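Local coordinates for protein A49R (PDB 4D5T) that inhibits host NF-kappa-B activation by interacting with BTRC, which diminishes ubiquitination of NFKBIA and so keeps p65/RELA in the cytoplasm, at residues M88-D93 and A127-K132; I51-T56 and E137-L142; E69-L74 and P112-T117; T11-I16 and D145-Y150; T56-T59 and Q63-Y66. One frame throughout, in Å; residues are numbered along the deposited sequence.

From the N terminus, helix 9-23 is the first element used, and interaction 4 returns to it 129 residues later with the end of helix 132-150, so its loop contains all the other contacts. Interaction 2 closes the next, 51-56 to 137-142, and touches interaction 4 through packing around Leu-13 and Ile-16. Interaction 5 starts on the same helix, 49-61, shares Thr-56, joins it to helix 64-72 and closes before interactions 1 and 3 open, both within the span 51-142. Interaction 3 ties 69-74 to helix 112-126 and crosses interaction 1, where two interhelical loops meet. They tie together most helices of the Bcl-2-like bundle, interactions 1 and 5 lying on opposite sides of its centre.

Interaction 1: M88-D93 and A127-K132; sequences MSFYKD and ADIDIK. With SO4 (sulfate ion), chain I.
The loops 88-93 and 127-132 come within 6.4 Å of each other at the CA atoms of Phe-90 and Ile-129, with no direct hydrogen bond between them. In this Bcl-2-like helical bundle the first connects helix 76-87 to helix 95-109 and the second connects helix 112-126 to helix 132-150, so the contact joins two interhelical turns. The side chain of Ile-129 lies across that of Phe-90 and touches it with two branches. Its CG2 sits 3.6 Å from Phe-90 CB, while Ile-129 CD1 lies 3.7 Å from Phe-90 CD1. The first torsion of Ile-129 places CG1 between the backbone N and the carbonyl carbon (chi1 76°), which lets CG2 and the CG1-CD1 arm both bear on the phenylalanine. On the outer side, CE1 of Tyr-91 makes a looser approach to the same CG2. Ile-131 meets the backbone instead: its CG2 rests 3.6 Å from Phe-90 O. Phe-90 continues inward onto Ile-98 and Ile-102 of helix 95-109 and stacks edge-to-face with Phe-87. At the start of helix 132-150, Lys-132 NZ binds Ile-27 O and a sulfate, probably from the crystallisation liquor, which also accepts a bond from Asn-29 N. Between the backbones a single water donates to Phe-90 O at 2.6 Å and accepts from Asp-130 N at 3.0 Å.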
# COMPACT_ATOMS: atom_id res chain seq x y z
N MET A 88 -2.96 13.01 -1.20
CA MET A 88 -4.24 13.49 -0.78
C MET A 88 -5.26 12.35 -0.53
O MET A 88 -6.19 12.58 0.20
CB MET A 88 -4.82 14.52 -1.76
CG MET A 88 -3.97 15.78 -1.96
SD MET A 88 -3.26 16.53 -0.47
CE MET A 88 -1.92 17.55 -1.05
N SER A 89 -5.06 11.16 -1.13
CA SER A 89 -5.99 10.02 -0.92
C SER A 89 -6.06 9.68 0.56
O SER A 89 -7.08 9.23 1.04
CB SER A 89 -5.59 8.75 -1.74
OG SER A 89 -5.54 9.00 -3.15
N PHE A 90 -4.98 9.91 1.28
CA PHE A 90 -4.95 9.56 2.72
C PHE A 90 -5.93 10.39 3.52
O PHE A 90 -6.33 10.01 4.65
CB PHE A 90 -3.57 9.74 3.34
CG PHE A 90 -2.55 8.81 2.83
CD1 PHE A 90 -2.74 7.45 2.86
CD2 PHE A 90 -1.40 9.31 2.25
CE1 PHE A 90 -1.80 6.60 2.37
CE2 PHE A 90 -0.44 8.46 1.76
CZ PHE A 90 -0.63 7.08 1.83
N TYR A 91 -6.34 11.55 2.97
CA TYR A 91 -7.24 12.43 3.67
C TYR A 91 -8.69 12.25 3.22
O TYR A 91 -9.57 12.92 3.72
CB TYR A 91 -6.85 13.85 3.43
CG TYR A 91 -5.34 14.19 3.75
CD1 TYR A 91 -4.69 13.69 4.85
CD2 TYR A 91 -4.64 15.09 2.92
CE1 TYR A 91 -3.40 14.09 5.17
CE2 TYR A 91 -3.32 15.48 3.19
CZ TYR A 91 -2.74 15.01 4.36
OH TYR A 91 -1.43 15.47 4.66
N LYS A 92 -8.91 11.34 2.27
CA LYS A 92 -10.26 11.11 1.70
C LYS A 92 -10.78 9.74 2.05
O LYS A 92 -10.10 9.00 2.75
CB LYS A 92 -10.20 11.34 0.18
CG LYS A 92 -9.83 12.78 -0.15
CD LYS A 92 -9.71 13.01 -1.64
CE LYS A 92 -11.01 13.64 -2.14
NZ LYS A 92 -10.74 14.45 -3.36
N ASP A 93 -11.98 9.39 1.56
CA ASP A 93 -12.69 8.20 2.01
C ASP A 93 -12.72 7.04 1.03
O ASP A 93 -13.61 6.15 1.13
CB ASP A 93 -14.15 8.56 2.35
CG ASP A 93 -14.25 9.54 3.52
OD1 ASP A 93 -13.33 9.60 4.38
OD2 ASP A 93 -15.25 10.27 3.58
N ALA A 127 2.88 9.81 9.25
CA ALA A 127 2.63 9.75 10.68
C ALA A 127 1.35 10.48 11.11
O ALA A 127 0.77 10.13 12.10
CB ALA A 127 3.83 10.25 11.45
N ASP A 128 0.88 11.46 10.32
CA ASP A 128 -0.28 12.22 10.70
C ASP A 128 -1.62 11.71 10.12
O ASP A 128 -2.67 12.33 10.35
CB ASP A 128 -0.05 13.70 10.33
CG ASP A 128 0.90 14.39 11.28
OD1 ASP A 128 1.22 13.86 12.38
OD2 ASP A 128 1.36 15.49 10.92
N ILE A 129 -1.61 10.62 9.37
CA ILE A 129 -2.87 10.11 8.76
C ILE A 129 -3.69 9.31 9.74
O ILE A 129 -3.24 8.91 10.83
CB ILE A 129 -2.61 9.33 7.44
CG1 ILE A 129 -2.03 7.90 7.68
CG2 ILE A 129 -1.79 10.17 6.46
CD1 ILE A 129 -1.90 7.05 6.43
N ASP A 130 -4.94 9.10 9.37
CA ASP A 130 -5.88 8.35 10.20
C ASP A 130 -6.87 7.63 9.31
O ASP A 130 -7.96 8.09 9.02
CB ASP A 130 -6.57 9.31 11.13
CG ASP A 130 -7.61 8.62 12.01
OD1 ASP A 130 -7.59 7.31 12.10
OD2 ASP A 130 -8.39 9.48 12.53
N ILE A 131 -6.52 6.45 8.90
CA ILE A 131 -7.28 5.71 7.89
C ILE A 131 -8.01 4.47 8.40
O ILE A 131 -8.48 3.64 7.59
CB ILE A 131 -6.41 5.36 6.64
CG1 ILE A 131 -5.21 4.42 6.93
CG2 ILE A 131 -5.91 6.64 5.95
CD1 ILE A 131 -4.54 3.86 5.68
N LYS A 132 -7.98 4.19 9.68
CA LYS A 132 -8.60 2.98 10.19
C LYS A 132 -10.11 2.85 9.76
O LYS A 132 -10.54 1.77 9.40
CB LYS A 132 -8.44 2.85 11.74
CG LYS A 132 -7.03 2.41 12.16
CD LYS A 132 -6.75 2.43 13.69
CE LYS A 132 -7.41 1.31 14.42
NZ LYS A 132 -6.87 1.29 15.81
S SO4 I . -6.33 4.42 17.77
O1 SO4 I . -4.93 4.14 18.19
O2 SO4 I . -7.34 4.02 18.76
O3 SO4 I . -6.54 3.76 16.51
O4 SO4 I . -6.47 5.88 17.57
O HOH W 1 -5.99 10.76 7.15

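Interaction 2: I51-T56 and E137-L142; sequences ISFLDT and ENILQL
Phe-53 carries the whole contact on its side, meeting Ile-139 with a ring face and Leu-142 with a ring edge. The first is a CH-pi interaction: Ile-139 CD1 stands 3.7 Å from the centroid of the Phe-53 ring and only 5° off its normal, so the methyl is almost centred and is about equally distant from all six ring carbons. The two side chains approach from opposite directions. CG of Phe-53 and CG1 of Ile-139 are both anti to the backbone N (chi1 172° and -165°), which carries the ring and the CG1-CD1 arm into the interface between the helices. This lies in the buried interior of the Bcl-2-like bundle, where helix 49-61 faces helix 132-150 and the closest CA atoms, those of Phe-53 and Ile-139, are 9.5 Å apart. Ordinary apolar packing supplies the rest. Leu-142, one turn further along, brings CD2 to within 3.9 Å of Phe-53 CZ, near the plane of the ring, its side chain running obliquely to that of the phenylalanine. Outside the two segments, Ile-139 packs on Val-20 of helix 9-23, whereas Leu-142 leans on Leu-95, Glu-96 and Val-99 of helix 95-109.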
# COMPACT_ATOMS: atom_id res chain seq x y z
N ILE A 51 -0.67 -4.87 6.30
CA ILE A 51 0.60 -4.92 5.51
C ILE A 51 0.69 -6.24 4.70
O ILE A 51 1.03 -6.21 3.52
CB ILE A 51 1.81 -4.74 6.44
CG1 ILE A 51 1.77 -3.43 7.22
CG2 ILE A 51 3.11 -4.82 5.67
CD1 ILE A 51 1.43 -2.17 6.48
N SER A 52 0.26 -7.37 5.27
CA SER A 52 0.10 -8.58 4.45
C SER A 52 -0.86 -8.42 3.27
O SER A 52 -0.54 -8.84 2.13
CB SER A 52 -0.27 -9.78 5.35
OG SER A 52 -0.32 -10.92 4.51
N PHE A 53 -1.98 -7.74 3.49
CA PHE A 53 -2.92 -7.36 2.39
C PHE A 53 -2.20 -6.55 1.34
O PHE A 53 -2.25 -6.89 0.14
CB PHE A 53 -4.15 -6.63 2.95
CG PHE A 53 -5.07 -6.05 1.90
CD1 PHE A 53 -6.04 -6.84 1.31
CD2 PHE A 53 -4.99 -4.73 1.58
CE1 PHE A 53 -6.85 -6.33 0.32
CE2 PHE A 53 -5.91 -4.18 0.65
CZ PHE A 53 -6.80 -5.00 0.02
N LEU A 54 -1.50 -5.50 1.76
CA LEU A 54 -0.80 -4.65 0.78
C LEU A 54 0.22 -5.46 -0.02
O LEU A 54 0.39 -5.26 -1.24
CB LEU A 54 -0.11 -3.50 1.51
CG LEU A 54 -1.03 -2.45 2.11
CD1 LEU A 54 -0.26 -1.46 2.95
CD2 LEU A 54 -1.74 -1.66 1.00
N ASP A 55 0.97 -6.33 0.67
CA ASP A 55 2.00 -7.13 0.03
C ASP A 55 1.40 -8.10 -0.97
O ASP A 55 1.89 -8.24 -2.07
CB ASP A 55 2.80 -7.88 1.12
CG ASP A 55 3.92 -8.72 0.56
OD1 ASP A 55 4.92 -8.14 0.17
OD2 ASP A 55 3.78 -9.94 0.49
N THR A 56 0.30 -8.73 -0.58
CA THR A 56 -0.48 -9.58 -1.51
C THR A 56 -0.96 -8.81 -2.73
O THR A 56 -0.77 -9.26 -3.86
CB THR A 56 -1.59 -10.30 -0.77
OG1 THR A 56 -0.98 -11.16 0.18
CG2 THR A 56 -2.43 -11.14 -1.72
N GLU A 137 -14.48 0.18 6.69
CA GLU A 137 -15.66 0.34 5.90
C GLU A 137 -15.55 -0.31 4.51
O GLU A 137 -16.58 -0.63 3.91
CB GLU A 137 -15.98 1.83 5.86
CG GLU A 137 -17.35 2.23 5.37
CD GLU A 137 -17.80 3.65 5.69
OE1 GLU A 137 -17.16 4.50 6.39
OE2 GLU A 137 -18.93 3.87 5.25
N ASN A 138 -14.34 -0.42 3.97
CA ASN A 138 -14.17 -0.74 2.58
C ASN A 138 -13.29 -1.96 2.23
O ASN A 138 -13.28 -2.37 1.08
CB ASN A 138 -13.57 0.49 1.86
CG ASN A 138 -14.47 1.68 1.89
OD1 ASN A 138 -15.55 1.68 1.28
ND2 ASN A 138 -14.12 2.67 2.75
N ILE A 139 -12.56 -2.58 3.18
CA ILE A 139 -11.62 -3.62 2.76
C ILE A 139 -12.21 -4.87 2.10
O ILE A 139 -11.66 -5.43 1.14
CB ILE A 139 -10.62 -4.05 3.88
CG1 ILE A 139 -9.44 -4.84 3.24
CG2 ILE A 139 -11.28 -4.77 5.03
CD1 ILE A 139 -8.12 -4.58 3.79
N LEU A 140 -13.35 -5.32 2.62
CA LEU A 140 -13.96 -6.54 2.02
C LEU A 140 -14.32 -6.26 0.56
O LEU A 140 -14.05 -7.07 -0.34
CB LEU A 140 -15.12 -6.99 2.86
CG LEU A 140 -14.76 -7.43 4.29
CD1 LEU A 140 -16.02 -7.88 5.00
CD2 LEU A 140 -13.70 -8.54 4.47
N GLN A 141 -14.97 -5.12 0.31
CA GLN A 141 -15.34 -4.79 -1.06
C GLN A 141 -14.13 -4.63 -1.95
O GLN A 141 -14.19 -5.02 -3.12
CB GLN A 141 -16.16 -3.51 -1.12
CG GLN A 141 -16.68 -3.14 -2.49
CD GLN A 141 -17.61 -4.19 -3.07
OE1 GLN A 141 -18.68 -4.40 -2.54
NE2 GLN A 141 -17.22 -4.84 -4.16
N LEU A 142 -13.10 -3.96 -1.44
CA LEU A 142 -11.89 -3.74 -2.23
C LEU A 142 -11.22 -5.06 -2.60
O LEU A 142 -10.78 -5.25 -3.74
CB LEU A 142 -10.89 -2.90 -1.49
CG LEU A 142 -9.58 -2.69 -2.25
CD1 LEU A 142 -9.79 -2.03 -3.59
CD2 LEU A 142 -8.66 -1.85 -1.43

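Interaction 3: E69-L74 and P112-T117; sequences ELINSL and PDFKTT
Ile-71 is the first residue of 69-74 to meet Phe-114, and it does so with both a methyl and its carbonyl. A chi1 of -78° sets CG1 beside the backbone N and so leaves CG2 anti to it; Ile-71 CG2 lies 3.6 Å from Phe-114 CE2 and almost as close to CD2, the side chains running obliquely. The Ile-71 carbonyl oxygen approaches the same CE2 at 3.6 Å, near the ring plane and therefore facing the partly positive rim hydrogens. Ser-73 points away from the other helix and folds back on its own chain: its OG donates to Leu-70 O at 2.6 Å, in the carbonyl plane and on a lone pair, while its backbone N binds the same oxygen. Leu-74 follows the helix and adds a second carbonyl at the ring edge, its O standing 3.7 Å from Phe-114 CZ. Two peptide oxygens thus line the rim. The contact is peripheral in this Bcl-2-like fold, its centre about 18 Å from the centre of the chain. There Phe-114, near the start of helix 112-126, also touches Asp-76 and Ile-79 of helix 76-87 and Ile-108 of helix 95-109, while Ile-71 packs against Tyr-107 of that last helix.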
# COMPACT_ATOMS: atom_id res chain seq x y z
N GLU A 69 10.88 1.22 -14.62
CA GLU A 69 11.30 1.83 -15.88
C GLU A 69 10.53 3.14 -16.08
O GLU A 69 11.09 4.19 -16.36
CB GLU A 69 11.02 0.88 -17.09
CG GLU A 69 12.03 -0.23 -17.39
CD GLU A 69 13.47 0.19 -17.27
OE1 GLU A 69 13.98 0.87 -18.18
OE2 GLU A 69 14.08 -0.17 -16.23
N LEU A 70 9.23 3.10 -15.84
CA LEU A 70 8.43 4.32 -15.97
C LEU A 70 8.92 5.44 -15.02
O LEU A 70 9.16 6.59 -15.45
CB LEU A 70 6.95 4.01 -15.72
CG LEU A 70 5.93 5.13 -15.93
CD1 LEU A 70 4.53 4.58 -16.21
CD2 LEU A 70 5.83 6.01 -14.70
N ILE A 71 9.09 5.11 -13.77
CA ILE A 71 9.53 6.08 -12.77
C ILE A 71 10.93 6.63 -13.07
O ILE A 71 11.16 7.82 -12.87
CB ILE A 71 9.43 5.48 -11.36
CG1 ILE A 71 7.97 5.51 -10.90
CG2 ILE A 71 10.25 6.27 -10.37
CD1 ILE A 71 7.64 4.44 -9.92
N ASN A 72 11.81 5.78 -13.61
CA ASN A 72 13.11 6.23 -14.13
C ASN A 72 13.05 7.28 -15.21
O ASN A 72 13.98 8.05 -15.36
CB ASN A 72 13.89 5.09 -14.78
CG ASN A 72 14.66 4.28 -13.78
OD1 ASN A 72 14.63 4.57 -12.57
ND2 ASN A 72 15.33 3.23 -14.25
N SER A 73 11.99 7.28 -16.01
CA SER A 73 11.83 8.26 -17.07
C SER A 73 11.31 9.60 -16.53
O SER A 73 11.30 10.58 -17.24
CB SER A 73 10.88 7.72 -18.13
OG SER A 73 9.53 7.76 -17.69
N LEU A 74 10.90 9.67 -15.26
CA LEU A 74 10.32 10.91 -14.74
C LEU A 74 11.35 11.87 -14.19
O LEU A 74 12.37 11.45 -13.67
CB LEU A 74 9.33 10.60 -13.64
CG LEU A 74 8.16 9.68 -14.02
CD1 LEU A 74 7.23 9.51 -12.82
CD2 LEU A 74 7.39 10.18 -15.22
N PRO A 112 16.51 4.64 -6.00
CA PRO A 112 17.41 5.17 -4.95
C PRO A 112 17.64 6.69 -4.91
O PRO A 112 17.81 7.25 -3.80
CB PRO A 112 18.73 4.52 -5.27
CG PRO A 112 18.42 3.30 -6.03
CD PRO A 112 17.13 3.57 -6.78
N ASP A 113 17.58 7.37 -6.07
CA ASP A 113 17.62 8.84 -6.10
C ASP A 113 16.37 9.44 -5.41
O ASP A 113 16.51 10.34 -4.56
CB ASP A 113 17.69 9.38 -7.55
CG ASP A 113 19.05 9.11 -8.21
OD1 ASP A 113 20.03 8.72 -7.54
OD2 ASP A 113 19.15 9.31 -9.43
N PHE A 114 15.17 8.93 -5.75
CA PHE A 114 13.95 9.48 -5.20
C PHE A 114 13.76 9.10 -3.72
O PHE A 114 13.29 9.89 -2.94
CB PHE A 114 12.71 9.09 -6.03
CG PHE A 114 12.74 9.60 -7.45
CD1 PHE A 114 13.23 10.86 -7.75
CD2 PHE A 114 12.25 8.81 -8.48
CE1 PHE A 114 13.28 11.31 -9.07
CE2 PHE A 114 12.26 9.26 -9.81
CZ PHE A 114 12.79 10.51 -10.10
N LYS A 115 14.30 7.96 -3.31
CA LYS A 115 14.24 7.59 -1.91
C LYS A 115 15.08 8.52 -1.10
O LYS A 115 14.70 8.97 -0.02
CB LYS A 115 14.73 6.15 -1.71
CG LYS A 115 14.73 5.72 -0.24
CD LYS A 115 14.70 4.21 -0.15
CE LYS A 115 14.96 3.73 1.26
NZ LYS A 115 14.55 2.29 1.35
N THR A 116 16.31 8.80 -1.59
CA THR A 116 17.16 9.74 -0.90
C THR A 116 16.52 11.12 -0.74
O THR A 116 16.56 11.73 0.34
CB THR A 116 18.49 9.93 -1.65
OG1 THR A 116 19.15 8.69 -1.71
CG2 THR A 116 19.38 10.90 -0.89
N THR A 117 15.90 11.60 -1.80
CA THR A 117 15.28 12.95 -1.76
C THR A 117 13.97 13.02 -0.90
O THR A 117 13.76 13.99 -0.19
CB THR A 117 14.96 13.43 -3.19
OG1 THR A 117 16.15 13.38 -3.98
CG2 THR A 117 14.37 14.86 -3.17

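Interaction 4: T11-I16 and D145-Y150; sequences TELASI and DIRERY
Thr-11 O, on the helix that presents Leu-13 and Ala-14 to Arg-147, is gripped by two donors of one residue. Ser-15 OG and Ser-15 N each bind it at 2.9 Å, arriving from opposite faces of the carbonyl plane; the hydroxyl is tilted 33° out of that plane. No hydrogen bond crosses the contact, which rests mainly on aliphatic groups. Leu-13 CD1 fits between two residues of the other helix, 3.5 Å from Arg-147 CG and 3.8 Å from Ile-146 CG2. The Leu-13 side chain slides past that of Arg-147 in the opposite direction, but meets Ile-146 at about a right angle. These residues pack the first and last long helices of the Bcl-2-like bundle against each other: the axes of segments 11-16 and 145-150 approach to 10.4 Å and run nearly antiparallel, at 166°. The arginine chain first extends across Leu-13 and then bends at chi3 (61°), bringing the guanidinium obliquely beside Ala-14, whose CB lies 3.7 Å from Arg-147 NH1. Its polar end is bound through NE by His-10 ND1, just before the first segment. On the inner side, Leu-13 also touches Ile-60 and Ile-146 touches Val-57, both on helix 49-61, which thereby lines the buried side of this helix pair.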
# COMPACT_ATOMS: atom_id res chain seq x y z
N THR A 11 -8.47 -17.15 -2.74
CA THR A 11 -8.46 -17.56 -1.34
C THR A 11 -7.63 -16.65 -0.48
O THR A 11 -8.05 -16.30 0.61
CB THR A 11 -7.91 -18.97 -1.25
OG1 THR A 11 -8.79 -19.82 -1.97
CG2 THR A 11 -7.87 -19.47 0.20
N GLU A 12 -6.45 -16.26 -0.96
CA GLU A 12 -5.55 -15.43 -0.16
C GLU A 12 -6.18 -14.07 0.12
O GLU A 12 -6.17 -13.60 1.25
CB GLU A 12 -4.22 -15.20 -0.83
CG GLU A 12 -3.22 -14.55 0.13
CD GLU A 12 -2.86 -15.42 1.35
OE1 GLU A 12 -2.94 -16.64 1.23
OE2 GLU A 12 -2.47 -14.90 2.41
N LEU A 13 -6.77 -13.45 -0.90
CA LEU A 13 -7.36 -12.13 -0.69
C LEU A 13 -8.57 -12.13 0.16
O LEU A 13 -8.70 -11.29 1.07
CB LEU A 13 -7.72 -11.50 -1.99
CG LEU A 13 -6.61 -10.76 -2.65
CD1 LEU A 13 -7.17 -10.27 -3.99
CD2 LEU A 13 -6.12 -9.56 -1.85
N ALA A 14 -9.42 -13.10 -0.02
CA ALA A 14 -10.55 -13.30 0.86
C ALA A 14 -10.11 -13.47 2.30
O ALA A 14 -10.67 -12.87 3.21
CB ALA A 14 -11.42 -14.47 0.40
N SER A 15 -9.14 -14.35 2.52
CA SER A 15 -8.73 -14.68 3.87
C SER A 15 -8.02 -13.50 4.55
O SER A 15 -8.24 -13.25 5.74
CB SER A 15 -7.83 -15.91 3.90
OG SER A 15 -8.48 -17.03 3.36
N ILE A 16 -7.11 -12.83 3.85
CA ILE A 16 -6.35 -11.74 4.50
C ILE A 16 -7.27 -10.52 4.76
O ILE A 16 -7.15 -9.85 5.79
CB ILE A 16 -5.08 -11.37 3.77
CG1 ILE A 16 -4.13 -10.60 4.70
CG2 ILE A 16 -5.35 -10.60 2.52
CD1 ILE A 16 -3.57 -11.44 5.84
N ASP A 145 -13.07 -6.33 -5.56
CA ASP A 145 -12.83 -5.50 -6.76
C ASP A 145 -11.45 -5.84 -7.33
O ASP A 145 -11.28 -5.95 -8.56
CB ASP A 145 -12.84 -4.03 -6.41
CG ASP A 145 -14.22 -3.50 -6.06
OD1 ASP A 145 -15.19 -4.19 -6.31
OD2 ASP A 145 -14.27 -2.40 -5.50
N ILE A 146 -10.46 -6.08 -6.45
CA ILE A 146 -9.15 -6.49 -6.88
C ILE A 146 -9.14 -7.92 -7.50
O ILE A 146 -8.50 -8.17 -8.54
CB ILE A 146 -8.14 -6.40 -5.72
CG1 ILE A 146 -7.88 -4.93 -5.45
CG2 ILE A 146 -6.87 -7.14 -6.05
CD1 ILE A 146 -7.08 -4.64 -4.25
N ARG A 147 -9.89 -8.83 -6.90
CA ARG A 147 -10.02 -10.13 -7.49
C ARG A 147 -10.58 -10.06 -8.92
O ARG A 147 -10.09 -10.75 -9.81
CB ARG A 147 -10.92 -11.03 -6.64
CG ARG A 147 -10.22 -11.45 -5.35
CD ARG A 147 -11.14 -12.05 -4.34
NE ARG A 147 -11.76 -13.24 -4.88
CZ ARG A 147 -12.57 -14.04 -4.21
NH1 ARG A 147 -12.93 -13.76 -2.95
NH2 ARG A 147 -13.07 -15.11 -4.81
N GLU A 148 -11.67 -9.29 -9.07
CA GLU A 148 -12.35 -9.14 -10.34
C GLU A 148 -11.44 -8.51 -11.39
O GLU A 148 -11.39 -8.98 -12.52
CB GLU A 148 -13.58 -8.29 -10.11
CG GLU A 148 -14.57 -8.18 -11.22
CD GLU A 148 -15.79 -7.39 -10.73
OE1 GLU A 148 -15.60 -6.28 -10.13
OE2 GLU A 148 -16.92 -7.89 -10.90
N ARG A 149 -10.68 -7.51 -11.02
CA ARG A 149 -9.82 -6.80 -11.95
C ARG A 149 -8.55 -7.53 -12.36
O ARG A 149 -8.16 -7.44 -13.50
CB ARG A 149 -9.39 -5.47 -11.37
CG ARG A 149 -8.54 -4.59 -12.31
CD ARG A 149 -8.69 -3.12 -12.03
NE ARG A 149 -7.71 -2.33 -12.79
CZ ARG A 149 -7.79 -2.01 -14.09
NH1 ARG A 149 -8.77 -2.42 -14.87
NH2 ARG A 149 -6.83 -1.26 -14.63
N TYR A 150 -7.89 -8.19 -11.41
CA TYR A 150 -6.57 -8.77 -11.65
C TYR A 150 -6.48 -10.27 -11.68
O TYR A 150 -5.47 -10.78 -12.12
CB TYR A 150 -5.59 -8.28 -10.61
CG TYR A 150 -5.31 -6.83 -10.70
CD1 TYR A 150 -4.38 -6.35 -11.60
CD2 TYR A 150 -6.02 -5.92 -9.93
CE1 TYR A 150 -4.13 -5.03 -11.70
CE2 TYR A 150 -5.79 -4.58 -10.03
CZ TYR A 150 -4.84 -4.15 -10.92
OH TYR A 150 -4.61 -2.83 -11.05

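Interaction 5: T56-T59 and Q63-Y66; sequences TVYT and QENY
Tyr-58 and Glu-64 meet through hydroxyl and carboxylate across the short connection between helix 49-61 and helix 64-72, two consecutive helices of the Bcl-2-like bundle. The tyrosine CG is opposite the backbone N (chi1 -174°), which sends the ring out along the turn. Glu-64 has the same first torsion and stays extended beyond CG, so that its carboxylate arrives beside the phenol oxygen. The side chains run obliquely to each other, the ring and carboxylate planes turned 61° apart. Tyr-58 OH donates to Glu-64 OE1 at 2.5 Å, a short hydrogen bond. The acceptor oxygen lies near the ring plane at its edge; on the carboxylate, the hydroxyl meets the anti side, 16° out of plane. Lys-106 makes a cation-pi interaction with the ring, and the Tyr-107 ring also meets it at an inclination. Beside this bond, water joins the two backbones. One molecule, centred over a face of the Tyr-58 ring, donates to Tyr-58 O at 2.7 Å and accepts from Gln-63 N at 3.0 Å. Gln-63 occupies the N-cap position of the second helix. Another water makes weak bonds to Tyr-58 O and Glu-64 N. The phenol oxygen thus gives its proton to Glu-64 OE1 and accepts from Asn-110 ND2; the amide and the negative charge of the carboxylate would probably polarise the O-H and strengthen this short bond.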
# COMPACT_ATOMS: atom_id res chain seq x y z
N THR A 56 0.30 -8.73 -0.58
CA THR A 56 -0.48 -9.58 -1.51
C THR A 56 -0.96 -8.81 -2.73
O THR A 56 -0.77 -9.26 -3.86
CB THR A 56 -1.59 -10.30 -0.77
OG1 THR A 56 -0.98 -11.16 0.18
CG2 THR A 56 -2.43 -11.14 -1.72
N VAL A 57 -1.51 -7.60 -2.54
CA VAL A 57 -1.99 -6.84 -3.66
C VAL A 57 -0.84 -6.43 -4.55
O VAL A 57 -0.91 -6.53 -5.82
CB VAL A 57 -2.77 -5.56 -3.16
CG1 VAL A 57 -3.13 -4.62 -4.32
CG2 VAL A 57 -4.02 -5.97 -2.45
N TYR A 58 0.25 -5.96 -3.94
CA TYR A 58 1.45 -5.58 -4.71
C TYR A 58 1.90 -6.75 -5.62
O TYR A 58 2.24 -6.59 -6.79
CB TYR A 58 2.55 -5.18 -3.73
CG TYR A 58 3.78 -4.63 -4.33
CD1 TYR A 58 4.80 -5.47 -4.73
CD2 TYR A 58 3.96 -3.26 -4.47
CE1 TYR A 58 5.97 -4.96 -5.25
CE2 TYR A 58 5.14 -2.74 -5.00
CZ TYR A 58 6.11 -3.59 -5.40
OH TYR A 58 7.26 -3.10 -5.90
N THR A 59 1.90 -7.94 -5.04
CA THR A 59 2.36 -9.17 -5.73
C THR A 59 1.39 -9.53 -6.87
O THR A 59 1.82 -9.90 -7.95
CB THR A 59 2.45 -10.34 -4.75
OG1 THR A 59 3.46 -10.04 -3.81
CG2 THR A 59 2.82 -11.63 -5.47
N GLN A 63 3.66 -5.42 -11.23
CA GLN A 63 4.15 -4.45 -12.21
C GLN A 63 5.44 -3.75 -11.78
O GLN A 63 5.77 -2.71 -12.31
CB GLN A 63 3.03 -3.46 -12.56
CG GLN A 63 1.89 -4.23 -13.34
CD GLN A 63 2.16 -4.60 -14.83
OE1 GLN A 63 3.31 -4.66 -15.33
NE2 GLN A 63 1.05 -4.94 -15.53
N GLU A 64 6.18 -4.37 -10.86
CA GLU A 64 7.34 -3.73 -10.30
C GLU A 64 8.37 -3.32 -11.39
O GLU A 64 8.79 -2.16 -11.42
CB GLU A 64 8.00 -4.58 -9.24
CG GLU A 64 9.26 -3.92 -8.72
CD GLU A 64 9.82 -4.66 -7.50
OE1 GLU A 64 9.18 -4.67 -6.47
OE2 GLU A 64 10.94 -5.19 -7.57
N ASN A 65 8.72 -4.23 -12.30
CA ASN A 65 9.73 -3.88 -13.34
C ASN A 65 9.27 -2.75 -14.30
O ASN A 65 10.03 -1.81 -14.59
CB ASN A 65 10.17 -5.10 -14.15
CG ASN A 65 10.98 -6.07 -13.32
OD1 ASN A 65 11.57 -5.70 -12.28
ND2 ASN A 65 10.99 -7.33 -13.75
N TYR A 66 8.04 -2.86 -14.79
CA TYR A 66 7.47 -1.81 -15.65
C TYR A 66 7.45 -0.47 -14.94
O TYR A 66 7.83 0.54 -15.51
CB TYR A 66 6.04 -2.17 -16.04
CG TYR A 66 5.27 -1.07 -16.76
CD1 TYR A 66 5.62 -0.69 -18.04
CD2 TYR A 66 4.13 -0.48 -16.18
CE1 TYR A 66 4.94 0.31 -18.69
CE2 TYR A 66 3.39 0.49 -16.84
CZ TYR A 66 3.80 0.88 -18.09
OH TYR A 66 3.10 1.87 -18.78
O HOH W 2 3.30 -4.67 -8.39
O HOH W 3 5.37 -6.43 -8.27